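Local coordinates for TbpB (Actinobacillus pleuropneumoniae, PDB 3HOL), which is a transferrin receptor lipoprotein that probably binds host transferrin at the bacterial surface as part of iron acquisition, at residues A[28-34]-A[99-105]; A[172-176]-A[260-264]. All coordinates share one frame; numbering follows the deposited sequence.

How the contacts relate
Both contacts belong to the N-terminal lobe and are buried, yet they illustrate two ways in which beta strands meet. Contact 1 joins neighbouring strands of one small sheet through backbone hydrogen bonds, with side chains set on two faces and a more exposed lysine at one margin. Contact 2 joins strands that both pair with strand 119-133 but not with each other, and it relies on apolar side chains inside the barrel. Strand 257-265 serves both: the inward side chains of segment 260-264 make contact 2, while Val-260 packs on Val-103 and the backbone of Tyr-104 in contact 1. Their centres are about 18 Å apart.

Contact 1 (A[28-34]-A[99-105]); sequences LGYVVKV and EKGYVYY
An antiparallel strand pair, 29-33 with 101-105, illustrates how a small sheet divides its work between backbone and side chains. Tyr-30 pairs with Tyr-105 and Val-32 with Val-103, each through two reciprocal backbone bonds; Tyr-30 N lies 3.0 Å from Tyr-105 O. A fifth bond, Val-34 N to Gly-101 O, is nearly straight at hydrogen (2.9 Å, 173°). Beyond it one water bridges Val-34 O and Lys-100 N.

Tyr-105 holds CG between its own N and carbonyl carbon (chi1 82°), a torsion that carries the ring over the other strand. Gly-29 CA sits over one ring face, 4.2 Å from the centroid, in a CH-pi contact. The hydroxyl end meets the edge of the neighbouring tyrosine, Tyr-105 OH to Tyr-30 CD2 being 3.6 Å. On the opposite face of the sheet, Val-31 CB packs on Tyr-104 CB at 3.7 Å, and the CG2 branch of Val-31 reaches Tyr-102 CB. Lys-33 brings its CB within 3.8 Å of Tyr-102 CE1, while its amino end leads away.

The Val-32 and Val-103 side lies on barrel residues Thr-129, Phe-258 and Val-260; Tyr-102 stacks on Tyr-62 on the opposite face of the sheet. Strands 50-52 and 84-91 flank the pair, in a sheet consistent with the handle domain of the N-lobe.

Contact 2 (A[172-176]-A[260-264]); sequences TSQFE and VFSAK
First torsions of opposite sign bring two phenylalanine rings together: Phe-175 has CG beside its backbone N and anti to the carbonyl carbon (chi1 -53°), whereas Phe-261 has CG wedged between N and carbonyl carbon (chi1 48°). Both CB atoms already point toward the facing strand, and the rings meet with their centroids 5.0 Å apart. The planes are inclined at 41°, so the pair is neither a parallel stack nor a T-shaped one. The far end of one ring does the touching. Phe-175 CZ comes to 3.4 Å from Phe-261 CD1, while Phe-175 CE1 lies over one face of the Phe-261 ring, displaced toward its rim.

Ala-263, two residues on from Phe-261, also points inward. Its methyl CB meets the edge of the Phe-175 ring, 4.0 Å from CD2, close to the ring plane. One aromatic side chain thus spans two inward positions of the other strand.

The two strands belong to the N-lobe beta barrel and are separated by strand 119-133, to which both run antiparallel. Their axes come no closer than 7.5 Å, too far for backbone pairing, and the side chains reach across the inner surface of the curved sheet. Met-246 touches both phenylalanines, and Leu-188 packs on Phe-175, extending the apolar interior.

Ser-173 is the polar member of this inner face. Its OG is 3.7 Å from Ser-262 O without bonding to it; the hydroxyl is instead satisfied by Ser-125 O on the intervening strand. The side chain of Ser-262 points away from strand 171-178, and its OG shares a hydrogen bond with Ser-86 OG of strand 84-91.

Contact 1 (A[28-34]-A[99-105])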
ATOM      1  N   LEU A  28      -2.220  -6.325   2.345  1.00  6.75           N
ATOM      2  CA  LEU A  28      -3.490  -5.829   2.877  1.00  8.19           C
ATOM      3  C   LEU A  28      -3.713  -6.428   4.254  1.00  7.35           C
ATOM      4  O   LEU A  28      -4.289  -5.781   5.139  1.00  8.05           O
ATOM      5  CB  LEU A  28      -4.685  -6.092   1.938  1.00  8.27           C
ATOM      6  CG  LEU A  28      -4.659  -5.300   0.619  1.00  9.49           C
ATOM      7  CD1 LEU A  28      -5.943  -5.576  -0.185  1.00 12.04           C
ATOM      8  CD2 LEU A  28      -4.517  -3.795   0.881  1.00  7.46           C
ATOM      9  N   GLY A  29      -3.293  -7.680   4.423  1.00  7.49           N
ATOM     10  CA  GLY A  29      -3.521  -8.377   5.690  1.00  7.79           C
ATOM     11  C   GLY A  29      -2.781  -9.701   5.759  1.00  8.63           C
ATOM     12  O   GLY A  29      -2.114 -10.099   4.788  1.00  8.58           O
ATOM     13  N   TYR A  30      -2.854 -10.338   6.933  1.00  7.78           N
ATOM     14  CA  TYR A  30      -2.258 -11.655   7.142  1.00  7.61           C
ATOM     15  C   TYR A  30      -3.151 -12.513   8.019  1.00  7.56           C
ATOM     16  O   TYR A  30      -3.837 -11.984   8.914  1.00  6.02           O
ATOM     17  CB  TYR A  30      -0.915 -11.511   7.856  1.00  7.26           C
ATOM     18  CG  TYR A  30       0.193 -10.994   6.945  1.00  9.35           C
ATOM     19  CD1 TYR A  30       0.837 -11.849   6.052  1.00 11.46           C
ATOM     20  CD2 TYR A  30       0.568  -9.638   6.957  1.00 10.40           C
ATOM     21  CE1 TYR A  30       1.859 -11.402   5.207  1.00 11.39           C
ATOM     22  CE2 TYR A  30       1.615  -9.178   6.107  1.00  8.64           C
ATOM     23  CZ  TYR A  30       2.224 -10.055   5.235  1.00 11.82           C
ATOM     24  OH  TYR A  30       3.241  -9.615   4.412  1.00 13.18           O
ATOM     25  N   VAL A  31      -3.025 -13.835   7.871  1.00  7.77           N
ATOM     26  CA  VAL A  31      -3.820 -14.768   8.688  1.00 10.03           C
ATOM     27  C   VAL A  31      -2.993 -16.009   9.028  1.00 10.50           C
ATOM     28  O   VAL A  31      -2.204 -16.462   8.210  1.00  9.74           O
ATOM     29  CB  VAL A  31      -5.159 -15.163   7.970  1.00 10.77           C
ATOM     30  CG1 VAL A  31      -4.899 -15.692   6.576  1.00 11.65           C
ATOM     31  CG2 VAL A  31      -5.999 -16.191   8.821  1.00  8.77           C
ATOM     32  N   VAL A  32      -3.134 -16.524  10.243  1.00 10.67           N
ATOM     33  CA  VAL A  32      -2.440 -17.734  10.619  1.00 10.60           C
ATOM     34  C   VAL A  32      -3.389 -18.728  11.273  1.00 11.78           C
ATOM     35  O   VAL A  32      -4.356 -18.335  11.958  1.00 10.37           O
ATOM     36  CB  VAL A  32      -1.217 -17.451  11.539  1.00 10.48           C
ATOM     37  CG1 VAL A  32      -1.608 -17.174  13.007  1.00 11.75           C
ATOM     38  CG2 VAL A  32      -0.233 -18.619  11.481  1.00 11.24           C
ATOM     39  N   LYS A  33      -3.102 -20.015  11.038  1.00 11.49           N
ATOM     40  CA  LYS A  33      -3.763 -21.122  11.745  1.00 12.07           C
ATOM     41  C   LYS A  33      -3.263 -21.285  13.183  1.00 11.33           C
ATOM     42  O   LYS A  33      -2.049 -21.149  13.480  1.00 10.06           O
ATOM     43  CB  LYS A  33      -3.550 -22.412  10.981  1.00 13.33           C
ATOM     44  CG  LYS A  33      -4.416 -23.539  11.475  1.00 19.18           C
ATOM     45  CD  LYS A  33      -4.427 -24.755  10.501  1.00 28.49           C
ATOM     46  CE  LYS A  33      -3.039 -25.125  10.010  1.00 30.93           C
ATOM     47  NZ  LYS A  33      -1.993 -25.003  11.059  1.00 36.09           N
ATOM     48  N   VAL A  34      -4.211 -21.542  14.086  1.00 10.21           N
ATOM     49  CA  VAL A  34      -3.875 -21.784  15.486  1.00 10.00           C
ATOM     50  C   VAL A  34      -3.120 -23.162  15.483  1.00 10.21           C
ATOM     51  O   VAL A  34      -3.633 -24.131  14.922  1.00  9.91           O
ATOM     52  CB  VAL A  34      -5.175 -21.799  16.337  1.00  9.73           C
ATOM     53  CG1 VAL A  34      -4.915 -22.279  17.778  1.00  8.40           C
ATOM     54  CG2 VAL A  34      -5.841 -20.415  16.345  1.00  8.51           C
ATOM     55  N   GLU A  99      -9.796 -28.696  13.204  1.00 13.81           N
ATOM     56  CA  GLU A  99      -8.992 -27.471  13.386  1.00 13.84           C
ATOM     57  C   GLU A  99      -9.580 -26.578  14.462  1.00 11.88           C
ATOM     58  O   GLU A  99     -10.790 -26.613  14.685  1.00 11.48           O
ATOM     59  CB  GLU A  99      -8.878 -26.728  12.069  1.00 14.76           C
ATOM     60  CG  GLU A  99     -10.166 -26.143  11.529  1.00 15.85           C
ATOM     61  CD  GLU A  99      -9.905 -25.313  10.251  1.00 18.30           C
ATOM     62  OE1 GLU A  99      -8.782 -25.368   9.696  1.00 21.77           O
ATOM     63  OE2 GLU A  99     -10.819 -24.600   9.828  1.00 14.24           O
ATOM     64  N   LYS A 100      -8.723 -25.828  15.147  1.00 11.56           N
ATOM     65  CA  LYS A 100      -9.177 -24.826  16.132  1.00 10.83           C
ATOM     66  C   LYS A 100      -9.635 -23.460  15.507  1.00 10.54           C
ATOM     67  O   LYS A 100     -10.589 -22.821  15.999  1.00 10.47           O
ATOM     68  CB  LYS A 100      -8.098 -24.628  17.212  1.00 10.87           C
ATOM     69  CG  LYS A 100      -8.342 -23.485  18.192  1.00 12.40           C
ATOM     70  CD  LYS A 100      -9.570 -23.715  19.134  1.00 10.67           C
ATOM     71  CE  LYS A 100      -9.630 -22.607  20.163  1.00  8.41           C
ATOM     72  NZ  LYS A 100     -10.739 -22.838  21.119  1.00  7.16           N
ATOM     73  N   GLY A 101      -8.946 -23.013  14.449  1.00  9.42           N
ATOM     74  CA  GLY A 101      -9.294 -21.766  13.766  1.00  9.36           C
ATOM     75  C   GLY A 101      -8.091 -20.907  13.393  1.00  9.14           C
ATOM     76  O   GLY A 101      -6.962 -21.416  13.180  1.00  6.94           O
ATOM     77  N   TYR A 102      -8.339 -19.595  13.315  1.00  8.55           N
ATOM     78  CA  TYR A 102      -7.402 -18.653  12.724  1.00  7.18           C
ATOM     79  C   TYR A 102      -7.444 -17.307  13.427  1.00  7.08           C
ATOM     80  O   TYR A 102      -8.474 -16.931  14.009  1.00  6.72           O
ATOM     81  CB  TYR A 102      -7.723 -18.426  11.231  1.00  7.63           C
ATOM     82  CG  TYR A 102      -7.737 -19.699  10.417  1.00 10.83           C
ATOM     83  CD1 TYR A 102      -6.587 -20.116   9.759  1.00 11.80           C
ATOM     84  CD2 TYR A 102      -8.898 -20.498  10.327  1.00 12.76           C
ATOM     85  CE1 TYR A 102      -6.575 -21.284   9.026  1.00 17.45           C
ATOM     86  CE2 TYR A 102      -8.881 -21.696   9.594  1.00 14.92           C
ATOM     87  CZ  TYR A 102      -7.717 -22.058   8.948  1.00 17.42           C
ATOM     88  OH  TYR A 102      -7.649 -23.235   8.228  1.00 19.79           O
ATOM     89  N   VAL A 103      -6.321 -16.595  13.341  1.00  7.42           N
ATOM     90  CA  VAL A 103      -6.184 -15.208  13.866  1.00  7.64           C
ATOM     91  C   VAL A 103      -5.679 -14.368  12.681  1.00  7.81           C
ATOM     92  O   VAL A 103      -4.785 -14.819  11.913  1.00  8.44           O
ATOM     93  CB  VAL A 103      -5.221 -15.167  15.079  1.00  6.62           C
ATOM     94  CG1 VAL A 103      -5.030 -13.709  15.631  1.00  7.57           C
ATOM     95  CG2 VAL A 103      -5.753 -16.116  16.232  1.00  7.58           C
ATOM     96  N   TYR A 104      -6.234 -13.164  12.511  1.00  8.56           N
ATOM     97  CA  TYR A 104      -5.928 -12.351  11.316  1.00  7.68           C
ATOM     98  C   TYR A 104      -6.036 -10.837  11.556  1.00  7.97           C
ATOM     99  O   TYR A 104      -6.644 -10.366  12.547  1.00  7.35           O
ATOM    100  CB  TYR A 104      -6.897 -12.741  10.195  1.00  8.17           C
ATOM    101  CG  TYR A 104      -8.294 -12.224  10.461  1.00 10.09           C
ATOM    102  CD1 TYR A 104      -8.725 -11.004   9.902  1.00 10.87           C
ATOM    103  CD2 TYR A 104      -9.154 -12.897  11.321  1.00  9.20           C
ATOM    104  CE1 TYR A 104      -9.977 -10.491  10.194  1.00 11.72           C
ATOM    105  CE2 TYR A 104     -10.411 -12.405  11.593  1.00  7.77           C
ATOM    106  CZ  TYR A 104     -10.801 -11.183  11.042  1.00  8.02           C
ATOM    107  OH  TYR A 104     -12.044 -10.667  11.304  1.00 11.62           O
ATOM    108  N   TYR A 105      -5.424 -10.065  10.671  1.00  6.90           N
ATOM    109  CA  TYR A 105      -5.878  -8.671  10.461  1.00  8.25           C
ATOM    110  C   TYR A 105      -5.977  -8.429   8.986  1.00  8.79           C
ATOM    111  O   TYR A 105      -5.266  -9.078   8.195  1.00  7.59           O
ATOM    112  CB  TYR A 105      -4.917  -7.649  11.072  1.00  7.51           C
ATOM    113  CG  TYR A 105      -3.678  -7.301  10.223  1.00  9.77           C
ATOM    114  CD1 TYR A 105      -3.683  -6.203   9.335  1.00  6.50           C
ATOM    115  CD2 TYR A 105      -2.488  -8.022  10.372  1.00  9.50           C
ATOM    116  CE1 TYR A 105      -2.542  -5.876   8.550  1.00  6.81           C
ATOM    117  CE2 TYR A 105      -1.318  -7.684   9.626  1.00  6.05           C
ATOM    118  CZ  TYR A 105      -1.371  -6.588   8.728  1.00 10.25           C
ATOM    119  OH  TYR A 105      -0.280  -6.258   7.986  1.00  6.58           O
TER
HETATM  120  O   HOH W   1      -6.003 -25.154  14.160  1.00  9.94           O

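Contact 2 (A[172-176]-A[260-264])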
ATOM      1  N   THR A 172      -6.945  -4.838  24.982  1.00  8.05           N
ATOM      2  CA  THR A 172      -7.170  -3.527  24.363  1.00  8.56           C
ATOM      3  C   THR A 172      -5.841  -2.916  23.928  1.00  9.05           C
ATOM      4  O   THR A 172      -4.778  -3.205  24.529  1.00  8.95           O
ATOM      5  CB  THR A 172      -7.815  -2.534  25.386  1.00  8.92           C
ATOM      6  OG1 THR A 172      -6.955  -2.414  26.530  1.00  8.92           O
ATOM      7  CG2 THR A 172      -9.213  -3.063  25.837  1.00 10.88           C
ATOM      8  N   SER A 173      -5.887  -2.081  22.889  1.00  7.69           N
ATOM      9  CA  SER A 173      -4.663  -1.522  22.369  1.00  8.30           C
ATOM     10  C   SER A 173      -4.768  -0.003  22.290  1.00  8.56           C
ATOM     11  O   SER A 173      -5.858   0.554  22.082  1.00  8.35           O
ATOM     12  CB  SER A 173      -4.382  -2.107  20.984  1.00  6.66           C
ATOM     13  OG  SER A 173      -5.386  -1.690  20.093  1.00  8.31           O
ATOM     14  N   GLN A 174      -3.625   0.658  22.425  1.00  8.62           N
ATOM     15  CA  GLN A 174      -3.534   2.089  22.279  1.00  9.30           C
ATOM     16  C   GLN A 174      -2.170   2.441  21.690  1.00  9.86           C
ATOM     17  O   GLN A 174      -1.145   1.909  22.127  1.00  9.49           O
ATOM     18  CB  GLN A 174      -3.798   2.801  23.624  1.00 11.32           C
ATOM     19  CG  GLN A 174      -3.758   4.333  23.544  1.00 13.86           C
ATOM     20  CD  GLN A 174      -4.179   5.043  24.829  1.00 22.98           C
ATOM     21  OE1 GLN A 174      -5.167   4.677  25.453  1.00 23.91           O
ATOM     22  NE2 GLN A 174      -3.419   6.079  25.223  1.00 21.92           N
ATOM     23  N   PHE A 175      -2.160   3.318  20.676  1.00  9.41           N
ATOM     24  CA  PHE A 175      -0.921   3.702  20.009  1.00  9.07           C
ATOM     25  C   PHE A 175      -0.859   5.218  19.894  1.00 10.55           C
ATOM     26  O   PHE A 175      -1.880   5.850  19.654  1.00 12.00           O
ATOM     27  CB  PHE A 175      -0.853   3.100  18.587  1.00  8.65           C
ATOM     28  CG  PHE A 175      -1.068   1.596  18.551  1.00  9.72           C
ATOM     29  CD1 PHE A 175       0.012   0.716  18.706  1.00  8.10           C
ATOM     30  CD2 PHE A 175      -2.355   1.077  18.372  1.00  8.73           C
ATOM     31  CE1 PHE A 175      -0.204  -0.700  18.711  1.00  8.75           C
ATOM     32  CE2 PHE A 175      -2.595  -0.334  18.346  1.00 10.72           C
ATOM     33  CZ  PHE A 175      -1.529  -1.212  18.511  1.00  7.50           C
ATOM     34  N   GLU A 176       0.322   5.805  20.084  1.00  8.98           N
ATOM     35  CA  GLU A 176       0.448   7.247  19.878  1.00  9.23           C
ATOM     36  C   GLU A 176       1.390   7.479  18.726  1.00  7.87           C
ATOM     37  O   GLU A 176       2.530   7.048  18.761  1.00  8.69           O
ATOM     38  CB  GLU A 176       0.980   7.926  21.159  1.00 10.14           C
ATOM     39  CG  GLU A 176       1.210   9.404  20.988  1.00 12.32           C
ATOM     40  CD  GLU A 176       2.007   9.998  22.167  1.00 16.68           C
ATOM     41  OE1 GLU A 176       1.357  10.315  23.168  1.00 17.74           O
ATOM     42  OE2 GLU A 176       3.265  10.104  22.104  1.00 14.61           O
ATOM     43  N   VAL A 260      -2.208  -9.763  16.705  1.00  8.07           N
ATOM     44  CA  VAL A 260      -2.754  -8.838  15.701  1.00  6.80           C
ATOM     45  C   VAL A 260      -3.437  -7.681  16.419  1.00  7.57           C
ATOM     46  O   VAL A 260      -3.791  -7.803  17.579  1.00  7.39           O
ATOM     47  CB  VAL A 260      -3.831  -9.494  14.745  1.00  6.42           C
ATOM     48  CG1 VAL A 260      -3.218 -10.622  13.875  1.00  7.17           C
ATOM     49  CG2 VAL A 260      -5.047 -10.086  15.568  1.00  6.68           C
ATOM     50  N   PHE A 261      -3.633  -6.558  15.725  1.00  6.84           N
ATOM     51  CA  PHE A 261      -4.272  -5.407  16.370  1.00  7.38           C
ATOM     52  C   PHE A 261      -4.887  -4.520  15.315  1.00  6.61           C
ATOM     53  O   PHE A 261      -4.528  -4.585  14.148  1.00  5.56           O
ATOM     54  CB  PHE A 261      -3.261  -4.625  17.253  1.00  5.89           C
ATOM     55  CG  PHE A 261      -1.950  -4.333  16.566  1.00  7.96           C
ATOM     56  CD1 PHE A 261      -1.783  -3.194  15.779  1.00  9.94           C
ATOM     57  CD2 PHE A 261      -0.867  -5.185  16.733  1.00  9.40           C
ATOM     58  CE1 PHE A 261      -0.567  -2.928  15.138  1.00 11.11           C
ATOM     59  CE2 PHE A 261       0.355  -4.929  16.082  1.00 12.50           C
ATOM     60  CZ  PHE A 261       0.496  -3.798  15.289  1.00  9.28           C
ATOM     61  N   SER A 262      -5.894  -3.761  15.723  1.00  7.43           N
ATOM     62  CA  SER A 262      -6.467  -2.712  14.870  1.00  7.80           C
ATOM     63  C   SER A 262      -7.007  -1.588  15.783  1.00  8.16           C
ATOM     64  O   SER A 262      -7.396  -1.822  16.936  1.00  7.12           O
ATOM     65  CB  SER A 262      -7.593  -3.303  13.991  1.00  8.78           C
ATOM     66  OG  SER A 262      -8.602  -3.911  14.794  1.00  7.81           O
ATOM     67  N   ALA A 263      -7.020  -0.361  15.263  1.00  9.12           N
ATOM     68  CA  ALA A 263      -7.335   0.794  16.075  1.00  7.94           C
ATOM     69  C   ALA A 263      -7.650   1.973  15.150  1.00  8.65           C
ATOM     70  O   ALA A 263      -7.309   1.957  13.989  1.00  6.61           O
ATOM     71  CB  ALA A 263      -6.149   1.136  16.968  1.00  8.69           C
ATOM     72  N   LYS A 264      -8.273   3.009  15.707  1.00  9.12           N
ATOM     73  CA  LYS A 264      -8.722   4.167  14.941  1.00  9.47           C
ATOM     74  C   LYS A 264      -8.413   5.400  15.771  1.00  9.60           C
ATOM     75  O   LYS A 264      -8.557   5.343  16.998  1.00  9.22           O
ATOM     76  CB  LYS A 264     -10.230   4.028  14.750  1.00 10.83           C
ATOM     77  CG  LYS A 264     -10.974   5.275  14.299  1.00 15.07           C
ATOM     78  CD  LYS A 264     -12.502   4.988  14.236  1.00 21.52           C
ATOM     79  CE  LYS A 264     -13.265   6.243  13.780  1.00 26.14           C
ATOM     80  NZ  LYS A 264     -12.641   6.885  12.564  1.00 26.47           N
TER